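Local coordinates for uncharacterized protein AsqI (Emericella nidulans, PDB 5YY3), which catalyses the zinc-dependent ring contraction of 4'-methoxycyclopenin to 4'-methoxyviridicatin, a cyclopenase step in the biosynthesis of aspoquinolone mycotoxins, at residues T488-M501 with M571-G583. Residues are numbered along the deposited sequence; the frame is centred on the assembly and turned at random.
Sequences TLTLRLFIAAEDLM and MPFVAFCIATDDG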
loop_
_atom_site.group_PDB
_atom_site.type_symbol
_atom_site.label_atom_id
_atom_site.label_comp_id
_atom_site.label_asym_id
_atom_site.label_seq_id
_atom_site.Cartn_x
_atom_site.Cartn_y
_atom_site.Cartn_z
ATOM N N THR A 488 50.576 14.581 14.362
ATOM C CA THR A 488 49.184 14.895 14.616
ATOM C C THR A 488 48.382 14.924 13.328
ATOM O O THR A 488 48.729 15.622 12.399
ATOM C CB THR A 488 49.047 16.226 15.329
ATOM O OG1 THR A 488 49.511 16.066 16.675
ATOM C CG2 THR A 488 47.580 16.679 15.348
ATOM N N LEU A 489 47.309 14.147 13.276
ATOM C CA LEU A 489 46.459 14.087 12.089
ATOM C C LEU A 489 44.994 14.102 12.503
ATOM O O LEU A 489 44.673 13.984 13.676
ATOM C CB LEU A 489 46.792 12.843 11.264
ATOM C CG LEU A 489 46.630 11.584 12.105
ATOM C CD1 LEU A 489 45.384 10.796 11.718
ATOM C CD2 LEU A 489 47.890 10.726 12.070
ATOM N N THR A 490 44.116 14.280 11.533
ATOM C CA THR A 490 42.687 14.322 11.806
ATOM C C THR A 490 41.980 13.223 11.015
ATOM O O THR A 490 42.206 13.065 9.809
ATOM C CB THR A 490 42.079 15.699 11.460
ATOM O OG1 THR A 490 42.658 16.704 12.298
ATOM C CG2 THR A 490 40.548 15.700 11.661
ATOM N N LEU A 491 41.155 12.446 11.719
ATOM C CA LEU A 491 40.366 11.375 11.107
ATOM C C LEU A 491 38.968 11.902 10.825
ATOM O O LEU A 491 38.307 12.430 11.725
ATOM C CB LEU A 491 40.294 10.149 12.019
ATOM C CG LEU A 491 41.591 9.392 12.288
ATOM C CD1 LEU A 491 41.311 8.239 13.205
ATOM C CD2 LEU A 491 42.205 8.902 10.987
ATOM N N ARG A 492 38.525 11.763 9.578
ATOM C CA ARG A 492 37.214 12.252 9.179
ATOM C C ARG A 492 36.315 11.106 8.734
ATOM O O ARG A 492 36.601 10.435 7.734
ATOM C CB ARG A 492 37.349 13.284 8.058
ATOM C CG ARG A 492 38.310 14.396 8.388
ATOM C CD ARG A 492 38.583 15.248 7.180
ATOM N NE ARG A 492 39.462 16.349 7.528
ATOM C CZ ARG A 492 39.040 17.542 7.916
ATOM N NH1 ARG A 492 37.740 17.790 7.985
ATOM N NH2 ARG A 492 39.920 18.483 8.226
ATOM N N LEU A 493 35.232 10.894 9.472
ATOM C CA LEU A 493 34.335 9.769 9.222
ATOM C C LEU A 493 32.992 10.185 8.603
ATOM O O LEU A 493 32.287 11.058 9.133
ATOM C CB LEU A 493 34.071 9.007 10.523
ATOM C CG LEU A 493 32.984 7.929 10.465
ATOM C CD1 LEU A 493 33.446 6.713 9.713
ATOM C CD2 LEU A 493 32.501 7.559 11.853
ATOM N N PHE A 494 32.658 9.536 7.487
ATOM C CA PHE A 494 31.397 9.715 6.786
ATOM C C PHE A 494 30.727 8.360 6.529
ATOM O O PHE A 494 31.408 7.327 6.399
ATOM C CB PHE A 494 31.612 10.428 5.447
ATOM C CG PHE A 494 32.026 11.879 5.561
ATOM C CD1 PHE A 494 33.350 12.225 5.815
ATOM C CD2 PHE A 494 31.097 12.899 5.348
ATOM C CE1 PHE A 494 33.739 13.558 5.896
ATOM C CE2 PHE A 494 31.473 14.238 5.419
ATOM C CZ PHE A 494 32.801 14.573 5.695
ATOM N N ILE A 495 29.396 8.358 6.451
ATOM C CA ILE A 495 28.660 7.193 5.969
ATOM C C ILE A 495 27.708 7.585 4.848
ATOM O O ILE A 495 27.362 8.753 4.679
ATOM C CB ILE A 495 27.848 6.497 7.085
ATOM C CG1 ILE A 495 26.697 7.404 7.569
ATOM C CG2 ILE A 495 28.785 6.017 8.224
ATOM C CD1 ILE A 495 25.838 6.782 8.673
ATOM N N ALA A 496 27.291 6.587 4.081
ATOM C CA ALA A 496 26.390 6.792 2.968
ATOM C C ALA A 496 25.609 5.508 2.737
ATOM O O ALA A 496 26.168 4.416 2.832
ATOM C CB ALA A 496 27.148 7.191 1.728
ATOM N N ALA A 497 24.308 5.642 2.494
ATOM C CA ALA A 497 23.507 4.528 1.998
ATOM C C ALA A 497 24.211 3.967 0.768
ATOM O O ALA A 497 24.620 4.731 -0.111
ATOM C CB ALA A 497 22.067 4.989 1.655
ATOM N N GLU A 498 24.369 2.648 0.708
ATOM C CA GLU A 498 25.127 2.037 -0.385
ATOM C C GLU A 498 24.664 2.482 -1.789
ATOM O O GLU A 498 25.481 2.613 -2.695
ATOM C CB GLU A 498 25.066 0.514 -0.277
ATOM C CG GLU A 498 26.079 -0.202 -1.190
ATOM C CD GLU A 498 26.170 -1.713 -0.934
ATOM O OE1 GLU A 498 26.293 -2.117 0.243
ATOM O OE2 GLU A 498 26.125 -2.497 -1.907
ATOM N N ASP A 499 23.366 2.710 -1.971
ATOM C CA ASP A 499 22.845 3.130 -3.278
ATOM C C ASP A 499 23.273 4.547 -3.653
ATOM O O ASP A 499 23.466 4.852 -4.834
ATOM C CB ASP A 499 21.311 3.046 -3.311
ATOM C CG ASP A 499 20.808 1.617 -3.288
ATOM O OD1 ASP A 499 21.488 0.752 -3.879
ATOM O OD2 ASP A 499 19.740 1.357 -2.679
ATOM N N LEU A 500 23.408 5.413 -2.652
ATOM C CA LEU A 500 23.733 6.818 -2.910
ATOM C C LEU A 500 25.234 7.100 -2.886
ATOM O O LEU A 500 25.664 8.224 -3.108
ATOM C CB LEU A 500 23.043 7.718 -1.883
ATOM C CG LEU A 500 21.544 7.547 -1.666
ATOM C CD1 LEU A 500 21.047 8.509 -0.602
ATOM C CD2 LEU A 500 20.814 7.760 -2.971
ATOM N N MET A 501 26.020 6.065 -2.614
ATOM C CA MET A 501 27.451 6.189 -2.325
ATOM C C MET A 501 28.291 6.978 -3.339
ATOM O O MET A 501 29.281 7.601 -2.954
ATOM C CB MET A 501 28.001 4.766 -2.146
ATOM C CG MET A 501 29.470 4.573 -2.267
ATOM S SD MET A 501 29.845 2.811 -2.271
ATOM C CE MET A 501 28.498 2.230 -3.250
ATOM N N MET A 571 20.005 -2.650 6.674
ATOM C CA MET A 571 20.252 -1.892 5.453
ATOM C C MET A 571 21.739 -1.638 5.262
ATOM O O MET A 571 22.433 -1.245 6.198
ATOM C CB MET A 571 19.480 -0.579 5.488
ATOM C CG MET A 571 19.666 0.309 4.274
ATOM S SD MET A 571 18.633 1.773 4.439
ATOM C CE MET A 571 19.168 2.781 3.042
ATOM N N PRO A 572 22.242 -1.873 4.045
ATOM C CA PRO A 572 23.687 -1.711 3.831
ATOM C C PRO A 572 24.123 -0.252 3.689
ATOM O O PRO A 572 23.549 0.515 2.920
ATOM C CB PRO A 572 23.948 -2.510 2.538
ATOM C CG PRO A 572 22.634 -2.604 1.863
ATOM C CD PRO A 572 21.578 -2.581 2.934
ATOM N N PHE A 573 25.142 0.118 4.461
ATOM C CA PHE A 573 25.764 1.436 4.359
ATOM C C PHE A 573 27.259 1.277 4.139
ATOM O O PHE A 573 27.811 0.204 4.344
ATOM C CB PHE A 573 25.506 2.265 5.617
ATOM C CG PHE A 573 24.127 2.856 5.688
ATOM C CD1 PHE A 573 23.014 2.039 5.857
ATOM C CD2 PHE A 573 23.942 4.231 5.616
ATOM C CE1 PHE A 573 21.731 2.577 5.935
ATOM C CE2 PHE A 573 22.665 4.774 5.690
ATOM C CZ PHE A 573 21.547 3.933 5.849
ATOM N N VAL A 574 27.922 2.342 3.722
ATOM C CA VAL A 574 29.373 2.311 3.618
ATOM C C VAL A 574 29.970 3.350 4.560
ATOM O O VAL A 574 29.470 4.477 4.644
ATOM C CB VAL A 574 29.844 2.580 2.174
ATOM C CG1 VAL A 574 31.369 2.677 2.111
ATOM C CG2 VAL A 574 29.326 1.490 1.241
ATOM N N ALA A 575 31.006 2.961 5.293
ATOM C CA ALA A 575 31.745 3.896 6.128
ATOM C C ALA A 575 33.018 4.300 5.413
ATOM O O ALA A 575 33.656 3.483 4.767
ATOM C CB ALA A 575 32.065 3.297 7.472
ATOM N N PHE A 576 33.365 5.575 5.533
ATOM C CA PHE A 576 34.509 6.156 4.859
ATOM C C PHE A 576 35.323 6.924 5.889
ATOM O O PHE A 576 34.763 7.658 6.708
ATOM C CB PHE A 576 34.041 7.070 3.715
ATOM C CG PHE A 576 35.069 8.066 3.251
ATOM C CD1 PHE A 576 35.195 9.301 3.876
ATOM C CD2 PHE A 576 35.877 7.790 2.160
ATOM C CE1 PHE A 576 36.111 10.225 3.441
ATOM C CE2 PHE A 576 36.807 8.718 1.716
ATOM C CZ PHE A 576 36.925 9.932 2.356
ATOM N N CYS A 577 36.639 6.743 5.857
ATOM C CA CYS A 577 37.509 7.451 6.771
ATOM C C CYS A 577 38.723 7.954 6.007
ATOM O O CYS A 577 39.409 7.197 5.312
ATOM C CB CYS A 577 37.935 6.561 7.946
ATOM S SG CYS A 577 38.741 7.532 9.284
ATOM N N ILE A 578 38.969 9.250 6.110
ATOM C CA ILE A 578 40.151 9.834 5.502
ATOM C C ILE A 578 41.021 10.451 6.604
ATOM O O ILE A 578 40.507 10.993 7.590
ATOM C CB ILE A 578 39.775 10.892 4.412
ATOM C CG1 ILE A 578 41.029 11.486 3.759
ATOM C CG2 ILE A 578 38.894 11.997 4.973
ATOM C CD1 ILE A 578 40.718 12.379 2.565
ATOM N N ALA A 579 42.338 10.325 6.466
ATOM C CA ALA A 579 43.246 10.986 7.398
ATOM C C ALA A 579 43.864 12.213 6.738
ATOM O O ALA A 579 44.515 12.119 5.694
ATOM C CB ALA A 579 44.339 10.017 7.882
ATOM N N THR A 580 43.653 13.378 7.333
ATOM C CA THR A 580 44.245 14.577 6.768
ATOM C C THR A 580 45.306 15.168 7.684
ATOM O O THR A 580 45.249 15.026 8.909
ATOM C CB THR A 580 43.170 15.662 6.456
ATOM O OG1 THR A 580 42.453 16.012 7.648
ATOM C CG2 THR A 580 42.195 15.154 5.412
ATOM N N ASP A 581 46.292 15.801 7.064
ATOM C CA ASP A 581 47.172 16.734 7.757
ATOM C C ASP A 581 46.613 18.138 7.627
ATOM O O ASP A 581 46.576 18.682 6.533
ATOM C CB ASP A 581 48.588 16.702 7.182
ATOM C CG ASP A 581 49.519 17.673 7.886
ATOM O OD1 ASP A 581 49.411 17.821 9.124
ATOM O OD2 ASP A 581 50.350 18.298 7.193
ATOM N N ASP A 582 46.195 18.720 8.744
ATOM C CA ASP A 582 45.553 20.033 8.734
ATOM C C ASP A 582 46.474 21.187 9.152
ATOM O O ASP A 582 46.011 22.319 9.296
ATOM C CB ASP A 582 44.321 20.006 9.644
ATOM C CG ASP A 582 43.223 19.096 9.111
ATOM O OD1 ASP A 582 43.197 18.846 7.883
ATOM O OD2 ASP A 582 42.389 18.637 9.922
ATOM N N GLY A 583 47.768 20.915 9.325
ATOM C CA GLY A 583 48.715 21.930 9.767
ATOM C C GLY A 583 48.477 22.343 11.210
ATOM O O GLY A 583 47.798 21.631 11.956
HETATM O O HOH W 1 46.421 17.799 11.405
#
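Arg492 reaches across to the end of strand 571-580 with its chain stretched from CG to NE, its CB lying beside Ile578 CG2 at 3.7 Å. Arg492 NE meets Thr580 OG1 at 3.0 Å, nearly straight (171°) and in the guanidinium plane. Thr580 OG1 in turn donates to Asp582 OD1 (2.9 Å), approaching from above the carboxylate plane. Asp582 comes at the guanidinium from the opposite direction, the two planes 67° apart, and Arg492 NH2 makes a salt bridge to Asp582 OD2 at 3.0 Å whose hydrogen bond is weak. NH1 goes to Asp598, so the buried guanidinium is fixed by two carboxylates and a hydroxyl. Further along the same face, Phe494 and Phe576 point the same way, CD1 of Phe494 at the edge of the Phe576 ring (4.0 Å between the CD1 atoms); Phe606 meets both rings edge-to-face. On the other face, Leu491 CD2 touches Ala579 CB at 3.9 Å, and Leu491 and Cys577 pack on Trp469 of strand 461-475. At the Ala497–Phe573 pair, Ala497 CA sits over one face of the Phe573 ring in a CH-pi contact, and Glu498 N still bonds to Pro572 O beyond it. Paired backbone bonds from Thr490–Thr580 to Ala496–Val574 make this a regular antiparallel ladder, within the immunoglobulin-like beta domain of hemocyanin-type proteins.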